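Local coordinates for trehalose monomycolate exporter MmpL3 (Mycobacterium tuberculosis, PDB 7NVH), which probably exports trehalose monomycolate, a mycolate-bearing precursor of the mycobacterial cell envelope, across the inner membrane as a transporter of the RND permease superfamily, at residues H101-V105 and N145-I149; A109-R113 and K125-V130; K425-T430 and N616-L622. All coordinates share one frame; numbering follows the deposited sequence.

Contact 1 of 3, residues H101-V105 and N145-I149; sequences HPDQV and NYKAI
The carbonyl oxygen of H101 receives two backbone amides from its own segment: V105 N at 3.1 Å and, more weakly, Q104 N. The resulting tight turn directs the CB atoms of both H101 and Q104 toward the chain at 145-149, where I149 is the main apolar partner. The CG2 methyl of I149 touches both, 3.4 Å from H101 ND1 and 3.7 Å from Q104 CB. It meets the imidazole obliquely, while H101 NE2, the other ring nitrogen, is hydrogen-bonded to D152, so the ring is held from a second direction. The two branches of I149 divide the work. With chi1 at 70°, CG1 sits between the backbone N and the carbonyl carbon, and from there CD1 continues to V105 CG2, 3.9 Å away.

Four residues before I149, N145 meets Q104. The glutamine CG packs 3.5 Å from N145 O and 3.6 Å from N145 CG, with the two amide planes perpendicular. The bend at chi2 (94°) turns the Q104 amide so that NE2 lies 3.9 Å from A148 CB. No hydrogen bond crosses between the segments. The amide of N145 instead donates through ND2 to the backbone oxygen of K135, a residue that also forms a backbone hydrogen bond with Q104. K135 thus ties both sides together from outside. I149 is the N-cap residue of the short helix 150-153, and its side chain also touches L134. This is the packing of a connecting loop against the end of a helix in a periplasmic subdomain of beta-alpha-beta-beta-alpha-beta order: the turn between helix 84-94 and strand 109-110 rests on the C-terminal part of helix 139-147 and the residues that follow, within the ferredoxin-like arrangement characteristic of RND porter domains.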
loop_
_atom_site.group_PDB
_atom_site.type_symbol
_atom_site.label_atom_id
_atom_site.label_comp_id
_atom_site.label_asym_id
_atom_site.label_seq_id
_atom_site.Cartn_x
_atom_site.Cartn_y
_atom_site.Cartn_z
ATOM N N HIS A 101 -3.332 35.343 9.394
ATOM C CA HIS A 101 -3.764 34.189 8.606
ATOM C C HIS A 101 -5.251 33.960 8.850
ATOM O O HIS A 101 -5.658 32.929 9.392
ATOM C CB HIS A 101 -2.947 32.949 8.965
ATOM C CG HIS A 101 -1.486 33.088 8.684
ATOM N ND1 HIS A 101 -0.871 32.464 7.622
ATOM C CD2 HIS A 101 -0.516 33.779 9.328
ATOM C CE1 HIS A 101 0.415 32.763 7.622
ATOM N NE2 HIS A 101 0.656 33.561 8.647
ATOM N N PRO A 102 -6.099 34.915 8.456
ATOM C CA PRO A 102 -7.525 34.801 8.788
ATOM C C PRO A 102 -8.241 33.717 8.011
ATOM O O PRO A 102 -9.316 33.279 8.437
ATOM C CB PRO A 102 -8.085 36.191 8.447
ATOM C CG PRO A 102 -6.901 37.025 8.010
ATOM C CD PRO A 102 -5.842 36.070 7.587
ATOM N N ASP A 103 -7.683 33.268 6.891
ATOM C CA ASP A 103 -8.322 32.260 6.063
ATOM C C ASP A 103 -8.002 30.838 6.499
ATOM O O ASP A 103 -8.589 29.896 5.958
ATOM C CB ASP A 103 -7.911 32.446 4.599
ATOM C CG ASP A 103 -8.580 33.643 3.955
ATOM O OD1 ASP A 103 -9.556 34.166 4.534
ATOM O OD2 ASP A 103 -8.129 34.062 2.868
ATOM N N GLN A 104 -7.098 30.660 7.456
ATOM C CA GLN A 104 -6.722 29.335 7.924
ATOM C C GLN A 104 -6.894 29.135 9.420
ATOM O O GLN A 104 -7.195 28.019 9.842
ATOM C CB GLN A 104 -5.264 29.030 7.558
ATOM C CG GLN A 104 -5.038 28.740 6.090
ATOM C CD GLN A 104 -4.635 29.970 5.311
ATOM O OE1 GLN A 104 -4.297 31.000 5.889
ATOM N NE2 GLN A 104 -4.662 29.867 3.989
ATOM N N VAL A 105 -6.719 30.175 10.229
ATOM C CA VAL A 105 -6.733 30.054 11.681
ATOM C C VAL A 105 -8.103 30.470 12.192
ATOM O O VAL A 105 -8.504 31.630 12.050
ATOM C CB VAL A 105 -5.627 30.902 12.323
ATOM C CG1 VAL A 105 -5.685 30.786 13.832
ATOM C CG2 VAL A 105 -4.268 30.470 11.806
ATOM N N ASN A 145 -4.767 23.835 4.702
ATOM C CA ASN A 145 -4.727 25.066 5.479
ATOM C C ASN A 145 -3.578 25.045 6.475
ATOM O O ASN A 145 -2.910 26.062 6.685
ATOM C CB ASN A 145 -6.056 25.275 6.198
ATOM C CG ASN A 145 -7.091 25.936 5.322
ATOM O OD1 ASN A 145 -6.819 26.276 4.173
ATOM N ND2 ASN A 145 -8.289 26.121 5.856
ATOM N N TYR A 146 -3.338 23.894 7.104
ATOM C CA TYR A 146 -2.208 23.789 8.019
ATOM C C TYR A 146 -0.884 23.906 7.282
ATOM O O TYR A 146 0.069 24.492 7.803
ATOM C CB TYR A 146 -2.244 22.474 8.788
ATOM C CG TYR A 146 -0.943 22.216 9.507
ATOM C CD1 TYR A 146 -0.564 22.995 10.587
ATOM C CD2 TYR A 146 -0.081 21.221 9.086
ATOM C CE1 TYR A 146 0.624 22.778 11.239
ATOM C CE2 TYR A 146 1.112 20.997 9.733
ATOM C CZ TYR A 146 1.459 21.780 10.809
ATOM O OH TYR A 146 2.648 21.560 11.460
ATOM N N LYS A 147 -0.785 23.299 6.100
ATOM C CA LYS A 147 0.448 23.394 5.328
ATOM C C LYS A 147 0.723 24.827 4.902
ATOM O O LYS A 147 1.885 25.226 4.774
ATOM C CB LYS A 147 0.377 22.481 4.105
ATOM C CG LYS A 147 0.758 21.042 4.386
ATOM C CD LYS A 147 0.697 20.207 3.121
ATOM C CE LYS A 147 0.323 18.770 3.430
ATOM N NZ LYS A 147 1.136 17.802 2.643
ATOM N N ALA A 148 -0.330 25.612 4.678
ATOM C CA ALA A 148 -0.155 27.004 4.283
ATOM C C ALA A 148 0.371 27.885 5.408
ATOM O O ALA A 148 0.825 28.999 5.131
ATOM C CB ALA A 148 -1.476 27.571 3.764
ATOM N N ILE A 149 0.323 27.429 6.658
ATOM C CA ILE A 149 0.758 28.237 7.794
ATOM C C ILE A 149 1.868 27.586 8.603
ATOM O O ILE A 149 2.413 28.239 9.504
ATOM C CB ILE A 149 -0.423 28.585 8.726
ATOM C CG1 ILE A 149 -0.895 27.337 9.467
ATOM C CG2 ILE A 149 -1.562 29.198 7.943
ATOM C CD1 ILE A 149 -1.829 27.631 10.607
#

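Contact 2 of 3, residues A109-R113 and K125-V130; sequences AGYLR and KKYTFV
K125 reaches Y111 with its ammonium end, NZ donating a hydrogen bond to Y111 OH at 3.2 Å. The lysine chain bends at chi2 and again at chi4, which brings it across the tyrosine at about a right angle, with CE 4.0 Å from Y111 CZ. D82 joins the pair: its OD1 is hydrogen-bonded to Y111 OH, and its OD2 makes a long, weak ion pair with K125 NZ. The phenol oxygen is therefore gripped from two sources, and the nearby carboxylate probably offsets some of the lysine's charge.

At T128 the side chain turns toward the other segment and its two branches do different things. OG1, set opposite the backbone N by chi1 of 179°, lies 3.7 Å from Y111 CB and is hydrogen-bonded to the carbonyl of M120. CG2 packs on L112 CD1, also at 3.7 Å. F129 O lies 4.0 Å from G110 CA, while the side chain points away from 109-113; its ring meets those of F440, F444 and Y447, and it lies about 6 Å from a bound lauryl maltose neopentyl glycol molecule. V130 closes the run. Its CG1 methyl touches G110 CA at 3.7 Å and L112 CD1 at the same distance, so that L112, crossing V130 nearly at right angles, shares one terminal methyl between V130 and T128. Beyond G110, residues 111-113 curl off the sheet in a turn held by R113 N bonding to G110 O.

The short, weakly bonded strand 109-110 lies at the edge of the sheet, running antiparallel to 127-131, which pairs on its other side with strand 70-74. Helix 84-94 receives L112 on W86, V90 and V91, and V130 on L94, while Y127 reaches across to helix 434-443.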
loop_
_atom_site.group_PDB
_atom_site.type_symbol
_atom_site.label_atom_id
_atom_site.label_comp_id
_atom_site.label_asym_id
_atom_site.label_seq_id
_atom_site.Cartn_x
_atom_site.Cartn_y
_atom_site.Cartn_z
ATOM N N ALA A 109 -7.176 28.974 21.902
ATOM C CA ALA A 109 -7.578 28.980 23.300
ATOM C C ALA A 109 -6.513 28.272 24.119
ATOM O O ALA A 109 -6.113 27.154 23.783
ATOM C CB ALA A 109 -8.934 28.298 23.490
ATOM N N GLY A 110 -6.063 28.916 25.190
ATOM C CA GLY A 110 -5.021 28.343 26.017
ATOM C C GLY A 110 -4.992 28.993 27.381
ATOM O O GLY A 110 -5.777 29.892 27.687
ATOM N N TYR A 111 -4.064 28.513 28.210
ATOM C CA TYR A 111 -3.901 29.070 29.547
ATOM C C TYR A 111 -3.436 30.518 29.503
ATOM O O TYR A 111 -3.849 31.325 30.343
ATOM C CB TYR A 111 -2.919 28.220 30.353
ATOM C CG TYR A 111 -2.617 28.771 31.727
ATOM C CD1 TYR A 111 -3.453 28.509 32.795
ATOM C CD2 TYR A 111 -1.492 29.549 31.953
ATOM C CE1 TYR A 111 -3.185 29.008 34.049
ATOM C CE2 TYR A 111 -1.217 30.052 33.203
ATOM C CZ TYR A 111 -2.067 29.779 34.247
ATOM O OH TYR A 111 -1.799 30.277 35.499
ATOM N N LEU A 112 -2.571 30.866 28.546
ATOM C CA LEU A 112 -2.075 32.235 28.453
ATOM C C LEU A 112 -3.202 33.223 28.196
ATOM O O LEU A 112 -3.080 34.406 28.531
ATOM C CB LEU A 112 -1.025 32.346 27.351
ATOM C CG LEU A 112 0.234 31.499 27.510
ATOM C CD1 LEU A 112 0.106 30.204 26.728
ATOM C CD2 LEU A 112 1.460 32.278 27.072
ATOM N N ARG A 113 -4.296 32.758 27.596
ATOM C CA ARG A 113 -5.467 33.583 27.334
ATOM C C ARG A 113 -6.423 33.600 28.521
ATOM O O ARG A 113 -6.776 34.672 29.021
ATOM C CB ARG A 113 -6.182 33.077 26.081
ATOM C CG ARG A 113 -7.521 33.729 25.827
ATOM C CD ARG A 113 -8.204 33.129 24.608
ATOM N NE ARG A 113 -7.655 33.635 23.353
ATOM C CZ ARG A 113 -7.706 34.903 22.956
ATOM N NH1 ARG A 113 -8.296 35.823 23.703
ATOM N NH2 ARG A 113 -7.172 35.251 21.795
ATOM N N LYS A 125 4.387 24.988 36.445
ATOM C CA LYS A 125 4.281 26.201 35.638
ATOM C C LYS A 125 5.574 26.457 34.867
ATOM O O LYS A 125 6.236 27.478 35.035
ATOM C CB LYS A 125 3.916 27.409 36.507
ATOM C CG LYS A 125 2.533 27.351 37.127
ATOM C CD LYS A 125 1.472 27.043 36.095
ATOM C CE LYS A 125 0.098 27.347 36.644
ATOM N NZ LYS A 125 0.123 28.581 37.474
ATOM N N LYS A 126 5.935 25.495 34.027
ATOM C CA LYS A 126 7.070 25.677 33.135
ATOM C C LYS A 126 6.804 25.186 31.723
ATOM O O LYS A 126 7.669 25.351 30.861
ATOM C CB LYS A 126 8.318 24.981 33.695
ATOM C CG LYS A 126 8.976 25.756 34.818
ATOM C CD LYS A 126 10.266 25.114 35.271
ATOM C CE LYS A 126 10.904 25.933 36.375
ATOM N NZ LYS A 126 10.009 26.018 37.560
ATOM N N TYR A 127 5.646 24.595 31.461
ATOM C CA TYR A 127 5.235 24.243 30.115
ATOM C C TYR A 127 3.762 24.580 29.980
ATOM O O TYR A 127 2.988 24.387 30.920
ATOM C CB TYR A 127 5.456 22.758 29.821
ATOM C CG TYR A 127 6.848 22.413 29.353
ATOM C CD1 TYR A 127 7.106 22.147 28.021
ATOM C CD2 TYR A 127 7.898 22.328 30.252
ATOM C CE1 TYR A 127 8.372 21.824 27.592
ATOM C CE2 TYR A 127 9.166 22.006 29.834
ATOM C CZ TYR A 127 9.398 21.754 28.505
ATOM O OH TYR A 127 10.666 21.431 28.081
ATOM N N THR A 128 3.378 25.089 28.814
ATOM C CA THR A 128 1.983 25.383 28.539
ATOM C C THR A 128 1.753 25.238 27.047
ATOM O O THR A 128 2.689 25.301 26.249
ATOM C CB THR A 128 1.592 26.785 29.009
ATOM O OG1 THR A 128 0.220 27.033 28.681
ATOM C CG2 THR A 128 2.455 27.824 28.332
ATOM N N PHE A 129 0.496 25.036 26.675
ATOM C CA PHE A 129 0.152 24.872 25.275
ATOM C C PHE A 129 -1.157 25.583 24.981
ATOM O O PHE A 129 -1.980 25.803 25.872
ATOM C CB PHE A 129 0.052 23.392 24.884
ATOM C CG PHE A 129 -1.220 22.730 25.313
ATOM C CD1 PHE A 129 -2.181 22.385 24.383
ATOM C CD2 PHE A 129 -1.451 22.435 26.641
ATOM C CE1 PHE A 129 -3.347 21.770 24.771
ATOM C CE2 PHE A 129 -2.615 21.818 27.031
ATOM C CZ PHE A 129 -3.563 21.487 26.097
ATOM N N VAL A 130 -1.329 25.957 23.717
ATOM C CA VAL A 130 -2.567 26.538 23.226
ATOM C C VAL A 130 -3.034 25.708 22.044
ATOM O O VAL A 130 -2.230 25.106 21.326
ATOM C CB VAL A 130 -2.402 28.017 22.822
ATOM C CG1 VAL A 130 -1.957 28.841 24.011
ATOM C CG2 VAL A 130 -1.410 28.147 21.687
#

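Contact 3 of 3, residues K425-T430 and N616-L622; sequences KYLPPT and NFTPTPL
Y426 and T620 meet at about a right angle: the tyrosine's CE1 lies 3.6 Å from T620 OG1 and 3.8 Å from T620 CG2, so both branches of the threonine abut one ring carbon. Although the CB of Y426 points away from 616-622, the ring swings back along it, and OH stands 2.9 Å from P621 O. That hydroxyl is hydrogen-bonded to T623 OG1, which anchors the far end of the ring.

The prolines pack differently. P429 and T618 lie alongside each other and head in opposite senses, with P429 CG 3.5 Å from T618 OG1. Chi1 of -68° turns that hydroxyl opposite its own carbonyl carbon, and R434 holds it by a hydrogen bond from NH1. The amide of N616 lies close by, its ND2 3.8 Å from P428 CB and 3.7 Å from T430 OG1, crossing T430 at about a right angle.

Two irregular chains are pressed together here, one leading into helix 434-443 and the other into helix 624-654. Helix 694-726 adjoins them through V694, touched by F617 and T620, and M695, touched by Y426; helix 166-174 packs on Y426 and L427.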
loop_
_atom_site.group_PDB
_atom_site.type_symbol
_atom_site.label_atom_id
_atom_site.label_comp_id
_atom_site.label_asym_id
_atom_site.label_seq_id
_atom_site.Cartn_x
_atom_site.Cartn_y
_atom_site.Cartn_z
ATOM N N LYS A 425 2.740 6.860 15.974
ATOM C CA LYS A 425 3.808 5.886 16.148
ATOM C C LYS A 425 4.201 5.194 14.852
ATOM O O LYS A 425 5.015 4.268 14.888
ATOM C CB LYS A 425 3.396 4.844 17.186
ATOM C CG LYS A 425 3.213 5.414 18.576
ATOM C CD LYS A 425 2.956 4.323 19.593
ATOM C CE LYS A 425 2.696 4.913 20.967
ATOM N NZ LYS A 425 3.891 5.625 21.494
ATOM N N TYR A 426 3.645 5.609 13.719
ATOM C CA TYR A 426 4.040 5.063 12.430
ATOM C C TYR A 426 5.235 5.789 11.834
ATOM O O TYR A 426 5.663 5.447 10.727
ATOM C CB TYR A 426 2.861 5.104 11.458
ATOM C CG TYR A 426 1.919 3.933 11.609
ATOM C CD1 TYR A 426 1.690 3.357 12.848
ATOM C CD2 TYR A 426 1.261 3.404 10.512
ATOM C CE1 TYR A 426 0.834 2.287 12.991
ATOM C CE2 TYR A 426 0.404 2.333 10.646
ATOM C CZ TYR A 426 0.193 1.780 11.886
ATOM O OH TYR A 426 -0.661 0.713 12.025
ATOM N N LEU A 427 5.766 6.761 12.522
ATOM C CA LEU A 427 6.944 7.565 12.265
ATOM C C LEU A 427 8.126 7.035 13.067
ATOM O O LEU A 427 7.939 6.433 14.128
ATOM C CB LEU A 427 6.681 9.025 12.641
ATOM C CG LEU A 427 5.639 9.742 11.786
ATOM C CD1 LEU A 427 5.238 11.056 12.427
ATOM C CD2 LEU A 427 6.168 9.967 10.383
ATOM N N PRO A 428 9.356 7.226 12.594
ATOM C CA PRO A 428 10.501 6.714 13.336
ATOM C C PRO A 428 10.625 7.416 14.672
ATOM O O PRO A 428 10.214 8.581 14.822
ATOM C CB PRO A 428 11.686 7.034 12.415
ATOM C CG PRO A 428 11.229 8.192 11.623
ATOM C CD PRO A 428 9.772 7.957 11.388
ATOM N N PRO A 429 11.185 6.741 15.679
ATOM C CA PRO A 429 11.277 7.350 17.017
ATOM C C PRO A 429 12.133 8.604 17.075
ATOM O O PRO A 429 12.209 9.225 18.141
ATOM C CB PRO A 429 11.884 6.228 17.870
ATOM C CG PRO A 429 11.584 4.976 17.115
ATOM C CD PRO A 429 11.672 5.354 15.675
ATOM N N THR A 430 12.777 8.995 15.977
ATOM C CA THR A 430 13.608 10.191 15.930
ATOM C C THR A 430 13.040 11.226 14.965
ATOM O O THR A 430 13.787 12.001 14.365
ATOM C CB THR A 430 15.041 9.833 15.541
ATOM O OG1 THR A 430 15.053 9.273 14.224
ATOM C CG2 THR A 430 15.614 8.819 16.515
ATOM N N ASN A 616 14.923 1.103 12.392
ATOM C CA ASN A 616 14.433 2.376 12.918
ATOM C C ASN A 616 12.911 2.483 12.813
ATOM O O ASN A 616 12.365 3.314 12.086
ATOM C CB ASN A 616 15.115 3.555 12.218
ATOM C CG ASN A 616 15.266 4.754 13.123
ATOM O OD1 ASN A 616 15.364 4.615 14.342
ATOM N ND2 ASN A 616 15.280 5.944 12.535
ATOM N N PHE A 617 12.229 1.614 13.553
ATOM C CA PHE A 617 10.786 1.714 13.697
ATOM C C PHE A 617 10.396 1.199 15.074
ATOM O O PHE A 617 11.228 0.698 15.833
ATOM C CB PHE A 617 10.048 0.955 12.586
ATOM C CG PHE A 617 10.215 -0.536 12.644
ATOM C CD1 PHE A 617 9.342 -1.316 13.379
ATOM C CD2 PHE A 617 11.234 -1.158 11.950
ATOM C CE1 PHE A 617 9.493 -2.683 13.432
ATOM C CE2 PHE A 617 11.386 -2.525 11.998
ATOM C CZ PHE A 617 10.516 -3.286 12.740
ATOM N N THR A 618 9.116 1.340 15.393
ATOM C CA THR A 618 8.574 0.878 16.658
ATOM C C THR A 618 7.614 -0.272 16.417
ATOM O O THR A 618 6.691 -0.134 15.602
ATOM C CB THR A 618 7.851 2.017 17.386
ATOM O OG1 THR A 618 8.806 2.997 17.807
ATOM C CG2 THR A 618 7.110 1.488 18.600
ATOM N N PRO A 619 7.806 -1.420 17.080
ATOM C CA PRO A 619 6.895 -2.556 16.880
ATOM C C PRO A 619 5.445 -2.169 17.105
ATOM O O PRO A 619 5.047 -1.856 18.231
ATOM C CB PRO A 619 7.361 -3.579 17.922
ATOM C CG PRO A 619 8.712 -3.154 18.340
ATOM C CD PRO A 619 8.894 -1.713 18.025
ATOM N N THR A 620 4.647 -2.193 16.046
ATOM C CA THR A 620 3.285 -1.689 16.098
ATOM C C THR A 620 2.349 -2.661 15.399
ATOM O O THR A 620 2.778 -3.422 14.524
ATOM C CB THR A 620 3.180 -0.300 15.445
ATOM O OG1 THR A 620 1.906 0.285 15.743
ATOM C CG2 THR A 620 3.353 -0.394 13.935
ATOM N N PRO A 621 1.077 -2.680 15.787
ATOM C CA PRO A 621 0.087 -3.445 15.024
ATOM C C PRO A 621 0.018 -2.970 13.581
ATOM O O PRO A 621 0.140 -1.779 13.292
ATOM C CB PRO A 621 -1.222 -3.166 15.767
ATOM C CG PRO A 621 -0.815 -2.850 17.151
ATOM C CD PRO A 621 0.560 -2.249 17.098
ATOM N N LEU A 622 -0.181 -3.918 12.670
ATOM C CA LEU A 622 -0.251 -3.597 11.256
ATOM C C LEU A 622 -1.622 -3.027 10.899
ATOM O O LEU A 622 -2.573 -3.077 11.682
ATOM C CB LEU A 622 0.050 -4.833 10.410
ATOM C CG LEU A 622 1.316 -5.602 10.787
ATOM C CD1 LEU A 622 1.458 -6.861 9.950
ATOM C CD2 LEU A 622 2.542 -4.720 10.639
#

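Overall arrangement
Contacts 1 and 2 belong to one periplasmic subdomain, their centres 21 Å apart, with contact 2 nested inside the chain loop that contact 1 closes. All three are partly buried, but contact 2 lies farthest from the chain's centre and contact 3, about 17 Å from it, is the most central. Contact 1 sets a loop against a helix end through I149 against an imidazole and aliphatic carbons, and a glutamine against an asparagine; contact 2 belongs to a sheet edge and alone has a clear hydrogen bond across its segments. Contact 3 joins two loops in the second half of the chain, relying on a tyrosine, prolines and threonines. Bound detergent lies near residues of both contacts 2 and 3.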